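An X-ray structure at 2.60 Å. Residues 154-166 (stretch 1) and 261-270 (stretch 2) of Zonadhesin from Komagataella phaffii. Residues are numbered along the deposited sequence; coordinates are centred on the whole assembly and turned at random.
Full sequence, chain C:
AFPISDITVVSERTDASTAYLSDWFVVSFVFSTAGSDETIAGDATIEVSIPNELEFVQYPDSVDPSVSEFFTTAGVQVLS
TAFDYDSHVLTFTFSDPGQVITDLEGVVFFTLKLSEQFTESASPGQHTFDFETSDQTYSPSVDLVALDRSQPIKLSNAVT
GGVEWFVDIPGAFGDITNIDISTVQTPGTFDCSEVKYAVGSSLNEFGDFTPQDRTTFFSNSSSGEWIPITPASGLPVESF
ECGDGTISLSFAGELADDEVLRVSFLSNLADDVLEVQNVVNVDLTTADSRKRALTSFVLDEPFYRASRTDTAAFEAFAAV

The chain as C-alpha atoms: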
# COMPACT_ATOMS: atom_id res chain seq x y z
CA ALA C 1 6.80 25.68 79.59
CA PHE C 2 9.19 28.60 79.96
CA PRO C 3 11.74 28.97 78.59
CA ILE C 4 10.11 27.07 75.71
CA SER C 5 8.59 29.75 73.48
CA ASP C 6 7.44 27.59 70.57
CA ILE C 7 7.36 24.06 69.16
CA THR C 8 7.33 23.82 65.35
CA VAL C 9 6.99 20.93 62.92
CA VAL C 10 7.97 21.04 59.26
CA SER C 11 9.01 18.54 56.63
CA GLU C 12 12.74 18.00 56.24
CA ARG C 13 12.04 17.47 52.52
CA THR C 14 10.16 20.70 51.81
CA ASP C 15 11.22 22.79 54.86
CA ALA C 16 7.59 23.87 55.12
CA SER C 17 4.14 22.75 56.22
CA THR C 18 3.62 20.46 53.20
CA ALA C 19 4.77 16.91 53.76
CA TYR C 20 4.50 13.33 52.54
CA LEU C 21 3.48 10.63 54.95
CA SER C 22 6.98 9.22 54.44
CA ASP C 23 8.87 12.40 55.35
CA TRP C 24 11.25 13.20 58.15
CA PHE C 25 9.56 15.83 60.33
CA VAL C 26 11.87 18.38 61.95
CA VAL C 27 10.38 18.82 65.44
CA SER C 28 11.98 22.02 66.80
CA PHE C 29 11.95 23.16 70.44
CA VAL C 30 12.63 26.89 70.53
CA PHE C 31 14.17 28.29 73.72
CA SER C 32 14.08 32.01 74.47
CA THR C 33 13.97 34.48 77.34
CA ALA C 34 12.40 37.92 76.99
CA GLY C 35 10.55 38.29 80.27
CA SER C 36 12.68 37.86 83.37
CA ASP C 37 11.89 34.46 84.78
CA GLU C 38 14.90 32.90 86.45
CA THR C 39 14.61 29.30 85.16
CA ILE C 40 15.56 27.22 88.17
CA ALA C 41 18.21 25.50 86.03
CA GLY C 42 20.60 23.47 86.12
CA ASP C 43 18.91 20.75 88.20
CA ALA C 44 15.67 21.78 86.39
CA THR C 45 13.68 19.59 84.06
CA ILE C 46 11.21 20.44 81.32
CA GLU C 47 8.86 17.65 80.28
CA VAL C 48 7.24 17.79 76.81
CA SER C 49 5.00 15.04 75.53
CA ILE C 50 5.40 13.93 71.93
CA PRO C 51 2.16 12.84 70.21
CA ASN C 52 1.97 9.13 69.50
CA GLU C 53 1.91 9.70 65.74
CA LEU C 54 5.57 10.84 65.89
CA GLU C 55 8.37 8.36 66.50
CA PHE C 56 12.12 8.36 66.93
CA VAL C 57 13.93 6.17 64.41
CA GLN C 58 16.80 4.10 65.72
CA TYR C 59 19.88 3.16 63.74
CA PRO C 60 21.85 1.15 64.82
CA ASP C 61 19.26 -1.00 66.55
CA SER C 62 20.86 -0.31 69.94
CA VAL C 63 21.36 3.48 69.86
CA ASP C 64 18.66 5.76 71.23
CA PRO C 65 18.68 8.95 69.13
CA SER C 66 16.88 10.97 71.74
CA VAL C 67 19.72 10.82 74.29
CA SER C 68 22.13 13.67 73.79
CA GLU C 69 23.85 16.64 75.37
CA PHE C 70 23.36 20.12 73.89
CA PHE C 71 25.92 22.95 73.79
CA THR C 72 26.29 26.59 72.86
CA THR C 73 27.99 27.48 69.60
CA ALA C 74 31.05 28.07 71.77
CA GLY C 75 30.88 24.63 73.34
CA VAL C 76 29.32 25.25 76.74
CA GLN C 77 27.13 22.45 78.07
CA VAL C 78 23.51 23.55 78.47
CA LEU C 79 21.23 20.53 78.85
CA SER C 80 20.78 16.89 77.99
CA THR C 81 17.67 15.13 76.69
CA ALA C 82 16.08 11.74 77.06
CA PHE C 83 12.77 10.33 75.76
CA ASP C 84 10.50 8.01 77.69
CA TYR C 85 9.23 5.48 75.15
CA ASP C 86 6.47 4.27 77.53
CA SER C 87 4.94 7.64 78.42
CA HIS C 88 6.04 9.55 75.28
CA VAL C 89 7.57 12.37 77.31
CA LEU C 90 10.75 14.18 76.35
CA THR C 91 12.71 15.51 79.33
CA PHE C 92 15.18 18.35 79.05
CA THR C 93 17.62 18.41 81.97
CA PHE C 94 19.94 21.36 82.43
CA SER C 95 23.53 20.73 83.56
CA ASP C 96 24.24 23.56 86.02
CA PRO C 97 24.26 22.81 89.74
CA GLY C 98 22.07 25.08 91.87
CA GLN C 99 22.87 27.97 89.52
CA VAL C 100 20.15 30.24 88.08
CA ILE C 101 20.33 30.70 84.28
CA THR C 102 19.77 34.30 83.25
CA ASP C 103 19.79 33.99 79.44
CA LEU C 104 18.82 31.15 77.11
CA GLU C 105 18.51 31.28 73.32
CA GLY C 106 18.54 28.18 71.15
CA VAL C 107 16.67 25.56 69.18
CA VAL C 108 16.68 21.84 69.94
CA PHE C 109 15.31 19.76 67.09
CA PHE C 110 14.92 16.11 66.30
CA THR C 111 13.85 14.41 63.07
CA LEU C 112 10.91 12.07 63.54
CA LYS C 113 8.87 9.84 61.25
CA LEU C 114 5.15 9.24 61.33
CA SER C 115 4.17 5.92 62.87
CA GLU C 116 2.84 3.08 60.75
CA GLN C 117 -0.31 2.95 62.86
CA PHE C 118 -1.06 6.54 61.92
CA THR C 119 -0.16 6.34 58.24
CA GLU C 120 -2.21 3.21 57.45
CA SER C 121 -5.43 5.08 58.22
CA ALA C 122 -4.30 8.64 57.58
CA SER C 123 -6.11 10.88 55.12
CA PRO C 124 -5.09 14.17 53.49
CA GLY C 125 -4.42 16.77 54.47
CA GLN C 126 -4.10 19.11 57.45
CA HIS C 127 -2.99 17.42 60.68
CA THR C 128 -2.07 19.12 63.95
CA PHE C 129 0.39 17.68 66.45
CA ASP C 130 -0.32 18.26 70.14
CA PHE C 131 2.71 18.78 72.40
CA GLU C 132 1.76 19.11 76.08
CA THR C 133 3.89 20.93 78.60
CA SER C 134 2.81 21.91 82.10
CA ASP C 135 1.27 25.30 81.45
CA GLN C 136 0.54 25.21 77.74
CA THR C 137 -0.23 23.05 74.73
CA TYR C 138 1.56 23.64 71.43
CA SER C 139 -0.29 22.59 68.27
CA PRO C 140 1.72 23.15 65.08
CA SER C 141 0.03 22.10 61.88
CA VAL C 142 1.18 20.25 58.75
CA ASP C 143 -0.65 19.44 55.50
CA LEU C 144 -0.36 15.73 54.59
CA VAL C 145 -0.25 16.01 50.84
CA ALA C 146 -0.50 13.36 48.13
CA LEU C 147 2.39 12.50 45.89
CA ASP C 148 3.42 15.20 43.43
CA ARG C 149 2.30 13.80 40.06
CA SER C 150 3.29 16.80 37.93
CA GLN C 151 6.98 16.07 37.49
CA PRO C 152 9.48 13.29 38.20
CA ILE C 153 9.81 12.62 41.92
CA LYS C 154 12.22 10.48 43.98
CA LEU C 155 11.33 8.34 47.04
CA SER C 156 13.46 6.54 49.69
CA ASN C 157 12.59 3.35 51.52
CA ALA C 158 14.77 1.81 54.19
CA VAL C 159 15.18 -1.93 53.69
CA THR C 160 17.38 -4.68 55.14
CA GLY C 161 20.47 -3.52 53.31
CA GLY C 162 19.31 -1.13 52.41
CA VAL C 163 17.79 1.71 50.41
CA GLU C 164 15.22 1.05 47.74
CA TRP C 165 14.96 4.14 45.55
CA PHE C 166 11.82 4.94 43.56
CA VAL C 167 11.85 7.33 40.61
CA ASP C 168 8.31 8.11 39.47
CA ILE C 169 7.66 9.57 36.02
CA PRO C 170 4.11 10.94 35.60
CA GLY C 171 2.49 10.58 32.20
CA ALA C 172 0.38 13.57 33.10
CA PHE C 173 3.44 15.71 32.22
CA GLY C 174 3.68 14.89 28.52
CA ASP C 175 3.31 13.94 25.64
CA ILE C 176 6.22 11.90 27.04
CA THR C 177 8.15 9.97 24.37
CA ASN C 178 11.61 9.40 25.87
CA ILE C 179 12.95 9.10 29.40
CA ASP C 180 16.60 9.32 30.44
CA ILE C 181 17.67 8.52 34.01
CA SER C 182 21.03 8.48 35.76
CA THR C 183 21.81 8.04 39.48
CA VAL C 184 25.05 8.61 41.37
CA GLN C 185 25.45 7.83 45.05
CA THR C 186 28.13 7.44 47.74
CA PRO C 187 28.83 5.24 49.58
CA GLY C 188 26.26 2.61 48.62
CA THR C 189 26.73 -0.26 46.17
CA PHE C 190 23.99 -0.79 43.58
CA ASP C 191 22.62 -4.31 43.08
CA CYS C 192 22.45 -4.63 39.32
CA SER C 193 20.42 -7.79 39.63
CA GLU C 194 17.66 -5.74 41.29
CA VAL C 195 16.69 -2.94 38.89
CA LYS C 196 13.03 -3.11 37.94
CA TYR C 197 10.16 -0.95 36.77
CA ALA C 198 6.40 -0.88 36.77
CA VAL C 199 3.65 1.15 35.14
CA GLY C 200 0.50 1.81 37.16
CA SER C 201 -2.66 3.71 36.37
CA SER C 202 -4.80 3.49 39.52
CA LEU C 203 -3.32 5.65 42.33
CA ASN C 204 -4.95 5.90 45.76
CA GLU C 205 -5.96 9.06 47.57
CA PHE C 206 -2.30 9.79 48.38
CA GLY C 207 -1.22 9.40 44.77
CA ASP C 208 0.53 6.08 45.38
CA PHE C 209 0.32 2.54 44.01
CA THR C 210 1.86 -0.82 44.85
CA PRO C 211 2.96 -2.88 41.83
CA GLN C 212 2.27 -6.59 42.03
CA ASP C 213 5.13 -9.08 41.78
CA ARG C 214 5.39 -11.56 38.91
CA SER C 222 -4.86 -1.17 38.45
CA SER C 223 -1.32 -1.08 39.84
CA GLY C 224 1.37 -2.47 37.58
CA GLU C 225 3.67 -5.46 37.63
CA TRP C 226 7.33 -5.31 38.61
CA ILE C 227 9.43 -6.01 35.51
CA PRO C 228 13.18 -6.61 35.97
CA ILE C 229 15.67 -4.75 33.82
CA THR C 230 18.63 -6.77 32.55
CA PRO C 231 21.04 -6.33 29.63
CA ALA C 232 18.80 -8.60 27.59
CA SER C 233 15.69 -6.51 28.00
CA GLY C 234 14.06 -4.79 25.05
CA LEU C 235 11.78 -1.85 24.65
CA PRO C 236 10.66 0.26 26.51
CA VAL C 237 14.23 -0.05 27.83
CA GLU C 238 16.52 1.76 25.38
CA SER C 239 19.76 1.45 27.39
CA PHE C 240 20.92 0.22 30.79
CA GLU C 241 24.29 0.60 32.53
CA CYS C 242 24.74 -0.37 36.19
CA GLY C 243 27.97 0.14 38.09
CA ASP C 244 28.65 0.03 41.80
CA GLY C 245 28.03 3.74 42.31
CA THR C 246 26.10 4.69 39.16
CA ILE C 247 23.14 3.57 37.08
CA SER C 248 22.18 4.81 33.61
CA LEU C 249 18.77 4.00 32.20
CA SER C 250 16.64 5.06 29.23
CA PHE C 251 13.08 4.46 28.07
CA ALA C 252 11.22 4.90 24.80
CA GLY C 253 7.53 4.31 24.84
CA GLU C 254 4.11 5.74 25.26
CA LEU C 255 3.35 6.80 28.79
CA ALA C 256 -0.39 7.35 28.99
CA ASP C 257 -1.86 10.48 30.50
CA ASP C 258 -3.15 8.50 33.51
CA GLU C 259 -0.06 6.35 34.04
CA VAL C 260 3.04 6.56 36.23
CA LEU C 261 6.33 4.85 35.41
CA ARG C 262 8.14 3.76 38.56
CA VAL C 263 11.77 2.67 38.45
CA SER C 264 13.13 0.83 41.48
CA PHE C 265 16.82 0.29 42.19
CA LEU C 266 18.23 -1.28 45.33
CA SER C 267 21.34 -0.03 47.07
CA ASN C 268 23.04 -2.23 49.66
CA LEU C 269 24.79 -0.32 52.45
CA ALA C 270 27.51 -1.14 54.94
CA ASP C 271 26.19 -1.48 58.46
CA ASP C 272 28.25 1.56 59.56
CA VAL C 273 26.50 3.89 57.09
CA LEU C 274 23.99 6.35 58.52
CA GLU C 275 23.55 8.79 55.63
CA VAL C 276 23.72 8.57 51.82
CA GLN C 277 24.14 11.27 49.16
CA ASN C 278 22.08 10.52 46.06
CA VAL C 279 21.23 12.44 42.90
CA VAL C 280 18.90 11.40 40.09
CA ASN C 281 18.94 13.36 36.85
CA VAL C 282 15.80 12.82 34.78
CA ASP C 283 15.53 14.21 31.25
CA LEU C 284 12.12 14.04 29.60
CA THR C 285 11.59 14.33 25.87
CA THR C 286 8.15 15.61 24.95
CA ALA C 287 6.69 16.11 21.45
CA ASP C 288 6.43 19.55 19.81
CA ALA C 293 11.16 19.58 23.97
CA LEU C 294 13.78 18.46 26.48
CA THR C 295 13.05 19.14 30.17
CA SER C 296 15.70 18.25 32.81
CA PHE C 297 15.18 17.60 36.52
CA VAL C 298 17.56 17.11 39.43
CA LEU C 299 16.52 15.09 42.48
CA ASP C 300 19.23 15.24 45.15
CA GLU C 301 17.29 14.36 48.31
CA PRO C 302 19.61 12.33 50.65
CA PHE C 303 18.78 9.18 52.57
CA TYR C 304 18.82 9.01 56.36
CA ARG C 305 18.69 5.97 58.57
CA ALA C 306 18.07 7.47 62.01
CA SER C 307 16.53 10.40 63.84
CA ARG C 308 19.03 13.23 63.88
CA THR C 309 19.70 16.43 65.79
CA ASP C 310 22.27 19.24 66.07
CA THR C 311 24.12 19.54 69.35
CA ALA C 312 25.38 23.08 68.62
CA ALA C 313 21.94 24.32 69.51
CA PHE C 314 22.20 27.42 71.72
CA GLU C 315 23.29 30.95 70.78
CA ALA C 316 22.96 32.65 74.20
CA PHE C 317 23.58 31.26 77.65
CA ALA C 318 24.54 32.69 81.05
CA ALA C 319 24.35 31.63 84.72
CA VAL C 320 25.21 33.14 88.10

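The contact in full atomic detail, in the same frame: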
# COMPACT_ATOMS: atom_id res chain seq x y z
N LYS C 154 11.32 11.50 43.45
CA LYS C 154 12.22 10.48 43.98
C LYS C 154 11.75 10.11 45.38
O LYS C 154 11.36 10.98 46.15
CB LYS C 154 13.65 11.01 44.00
CG LYS C 154 14.67 9.92 43.87
CD LYS C 154 15.73 10.01 44.89
CE LYS C 154 16.49 11.26 44.75
NZ LYS C 154 17.58 11.28 45.74
N LEU C 155 11.77 8.82 45.72
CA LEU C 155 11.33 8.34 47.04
C LEU C 155 12.36 7.38 47.63
O LEU C 155 12.98 6.62 46.90
CB LEU C 155 9.96 7.65 46.94
CG LEU C 155 8.80 8.49 46.37
CD1 LEU C 155 7.52 7.70 46.30
CD2 LEU C 155 8.56 9.75 47.17
N SER C 156 12.55 7.43 48.96
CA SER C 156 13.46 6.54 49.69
C SER C 156 12.66 5.52 50.48
O SER C 156 11.58 5.81 50.97
CB SER C 156 14.34 7.30 50.70
OG SER C 156 15.05 8.40 50.17
N ASN C 157 13.21 4.33 50.64
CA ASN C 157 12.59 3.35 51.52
C ASN C 157 13.70 2.56 52.19
O ASN C 157 14.48 1.90 51.51
CB ASN C 157 11.66 2.40 50.77
CG ASN C 157 10.41 3.09 50.23
OD1 ASN C 157 9.46 3.36 50.97
ND2 ASN C 157 10.41 3.35 48.92
N ALA C 158 13.77 2.62 53.50
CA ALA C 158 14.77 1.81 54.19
C ALA C 158 14.40 0.34 54.05
O ALA C 158 13.25 -0.04 54.27
CB ALA C 158 14.86 2.20 55.65
N VAL C 159 15.37 -0.49 53.68
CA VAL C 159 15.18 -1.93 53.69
C VAL C 159 16.38 -2.57 54.39
O VAL C 159 17.34 -1.91 54.76
CB VAL C 159 14.97 -2.50 52.27
CG1 VAL C 159 13.81 -1.80 51.61
CG2 VAL C 159 16.21 -2.33 51.42
N THR C 160 16.29 -3.88 54.59
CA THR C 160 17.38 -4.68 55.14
C THR C 160 18.61 -4.70 54.23
O THR C 160 18.86 -5.65 53.49
CB THR C 160 16.87 -6.10 55.33
OG1 THR C 160 15.62 -6.04 56.02
CG2 THR C 160 17.87 -6.91 56.11
N GLY C 161 19.42 -3.65 54.30
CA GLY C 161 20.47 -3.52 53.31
C GLY C 161 21.27 -2.24 53.28
O GLY C 161 22.44 -2.27 53.57
N GLY C 162 20.66 -1.12 52.89
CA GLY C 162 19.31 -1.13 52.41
C GLY C 162 18.57 0.15 52.13
O GLY C 162 17.85 0.61 53.00
N VAL C 163 18.71 0.71 50.93
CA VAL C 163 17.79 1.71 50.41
C VAL C 163 17.19 1.18 49.12
O VAL C 163 17.92 0.79 48.21
CB VAL C 163 18.46 3.05 50.09
CG1 VAL C 163 17.44 4.14 50.21
CG2 VAL C 163 19.61 3.27 50.93
N GLU C 164 15.88 1.21 49.02
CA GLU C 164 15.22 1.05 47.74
C GLU C 164 14.80 2.44 47.28
O GLU C 164 14.07 3.14 48.00
CB GLU C 164 14.02 0.11 47.86
CG GLU C 164 13.43 -0.28 46.54
CD GLU C 164 12.27 -1.23 46.67
OE1 GLU C 164 11.79 -1.46 47.81
OE2 GLU C 164 11.85 -1.75 45.61
N TRP C 165 15.32 2.86 46.14
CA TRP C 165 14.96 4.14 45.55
C TRP C 165 13.82 3.93 44.57
O TRP C 165 13.78 2.93 43.87
CB TRP C 165 16.13 4.75 44.81
CG TRP C 165 17.30 5.06 45.62
CD1 TRP C 165 18.45 4.34 45.71
CD2 TRP C 165 17.48 6.20 46.44
NE1 TRP C 165 19.34 4.96 46.53
CE2 TRP C 165 18.77 6.11 47.01
CE3 TRP C 165 16.68 7.30 46.77
CZ2 TRP C 165 19.27 7.06 47.88
CZ3 TRP C 165 17.18 8.25 47.63
CH2 TRP C 165 18.47 8.13 48.17
N PHE C 166 12.89 4.88 44.55
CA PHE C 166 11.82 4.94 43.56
C PHE C 166 11.94 6.25 42.79
O PHE C 166 12.04 7.31 43.40
CB PHE C 166 10.43 4.85 44.18
CG PHE C 166 10.07 3.49 44.72
CD1 PHE C 166 10.79 2.37 44.35
CD2 PHE C 166 9.01 3.33 45.59
CE1 PHE C 166 10.47 1.11 44.83
CE2 PHE C 166 8.69 2.07 46.08
CZ PHE C 166 9.43 0.96 45.69
N LEU C 261 5.20 5.76 35.47
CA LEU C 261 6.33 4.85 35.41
C LEU C 261 7.15 4.93 36.69
O LEU C 261 7.59 6.01 37.07
CB LEU C 261 7.23 5.18 34.22
CG LEU C 261 8.54 4.40 34.17
CD1 LEU C 261 8.22 2.99 33.95
CD2 LEU C 261 9.37 4.87 33.05
N ARG C 262 7.39 3.80 37.32
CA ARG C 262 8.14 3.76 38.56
C ARG C 262 9.36 2.87 38.38
O ARG C 262 9.22 1.67 38.13
CB ARG C 262 7.27 3.25 39.71
CG ARG C 262 8.03 2.91 40.98
CD ARG C 262 7.11 2.83 42.17
NE ARG C 262 6.66 4.16 42.55
CZ ARG C 262 5.72 4.40 43.44
NH1 ARG C 262 5.14 3.38 44.05
NH2 ARG C 262 5.37 5.64 43.73
N VAL C 263 10.54 3.44 38.52
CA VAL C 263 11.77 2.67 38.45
C VAL C 263 12.29 2.44 39.86
O VAL C 263 12.37 3.37 40.66
CB VAL C 263 12.81 3.37 37.58
CG1 VAL C 263 14.04 2.51 37.48
CG2 VAL C 263 12.25 3.62 36.22
N SER C 264 12.64 1.20 40.16
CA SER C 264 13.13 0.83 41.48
C SER C 264 14.55 0.32 41.35
O SER C 264 14.81 -0.59 40.56
CB SER C 264 12.23 -0.22 42.10
OG SER C 264 12.77 -0.75 43.29
N PHE C 265 15.49 0.87 42.12
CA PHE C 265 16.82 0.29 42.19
C PHE C 265 17.31 0.19 43.63
O PHE C 265 17.27 1.16 44.38
CB PHE C 265 17.84 1.06 41.33
CG PHE C 265 17.72 2.53 41.40
CD1 PHE C 265 16.74 3.19 40.69
CD2 PHE C 265 18.62 3.26 42.15
CE1 PHE C 265 16.64 4.55 40.75
CE2 PHE C 265 18.54 4.64 42.21
CZ PHE C 265 17.55 5.28 41.51
N LEU C 266 17.78 -0.99 43.98
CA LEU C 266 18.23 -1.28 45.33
C LEU C 266 19.67 -0.86 45.50
O LEU C 266 20.49 -0.98 44.59
CB LEU C 266 18.09 -2.77 45.62
CG LEU C 266 18.30 -3.34 47.02
CD1 LEU C 266 17.28 -2.75 47.93
CD2 LEU C 266 18.15 -4.84 47.01
N SER C 267 19.98 -0.37 46.69
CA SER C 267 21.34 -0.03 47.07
C SER C 267 21.63 -0.68 48.41
O SER C 267 21.02 -0.34 49.43
CB SER C 267 21.52 1.48 47.13
OG SER C 267 22.86 1.82 47.39
N ASN C 268 22.55 -1.64 48.42
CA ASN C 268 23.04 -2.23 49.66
C ASN C 268 24.04 -1.31 50.34
O ASN C 268 24.89 -0.70 49.69
CB ASN C 268 23.66 -3.59 49.37
CG ASN C 268 22.62 -4.61 48.96
OD1 ASN C 268 21.62 -4.80 49.64
ND2 ASN C 268 22.84 -5.26 47.82
N LEU C 269 23.94 -1.20 51.67
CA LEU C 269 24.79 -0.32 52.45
C LEU C 269 25.60 -1.11 53.48
O LEU C 269 25.16 -2.15 53.98
CB LEU C 269 23.97 0.74 53.18
CG LEU C 269 23.06 1.56 52.28
CD1 LEU C 269 22.06 2.37 53.10
CD2 LEU C 269 23.89 2.48 51.40
N ALA C 270 26.79 -0.61 53.80
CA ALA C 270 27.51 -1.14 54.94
C ALA C 270 26.74 -0.84 56.21
O ALA C 270 26.01 0.15 56.29
CB ALA C 270 28.91 -0.54 55.04

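How do two segments almost a hundred residues apart come to share a sheet? Strand 162-166 runs antiparallel to strand 261-268, their directions 162° apart. At Val163 and Ser267 the backbones exchange two hydrogen bonds, Val163 N to Ser267 O at 2.9 Å and Ser267 N to Val163 O at 2.8 Å. Trp165 and Phe265 repeat the pattern two residues on, with Trp165 N to Phe265 O at 3.1 Å and Phe265 N to Trp165 O at 3.2 Å. Past the strand end, Leu269 N still reaches Gly161 O at 2.6 Å.

What does Phe166, the residue most covered by the other stretch, pack against? Its ring lies under the aliphatic part of Arg262, whose CD sits 4.1 Å from the Phe166 ring centroid, over the face, in a CH-pi contact. The guanidinium also turns a face to the ring, with Arg262 NE 3.9 Å from Phe166 CD2. At the ring edge is Ser264 OG, 3.3 Å from Phe166 CE1. That hydroxyl is committed to Glu164, donating to its carboxylate across 2.7 Å from Ser264 OG to Glu164 OE2.

Why does Trp165, covered almost as much, meet Phe265 so closely? Directly opposite each other across the two strands, they send their side chains to the same face of the sheet. Trp165 CB lies over the Phe265 ring, 3.8 Å from its centroid, while Trp165 CD1 and Phe265 CE2 approach to 3.5 Å. The indole's five-membered ring and the phenyl ring are near parallel, at 28°, but slid apart, so they barely overlap.

What closes the other end of the contact? Val163 shares the Trp165 face, and its CG2 packs 3.4 Å from Leu269 CD1. On the Glu164 face, Val159 CG2 meets Leu266 CD1 at 3.7 Å, adding a second apolar contact near the turn.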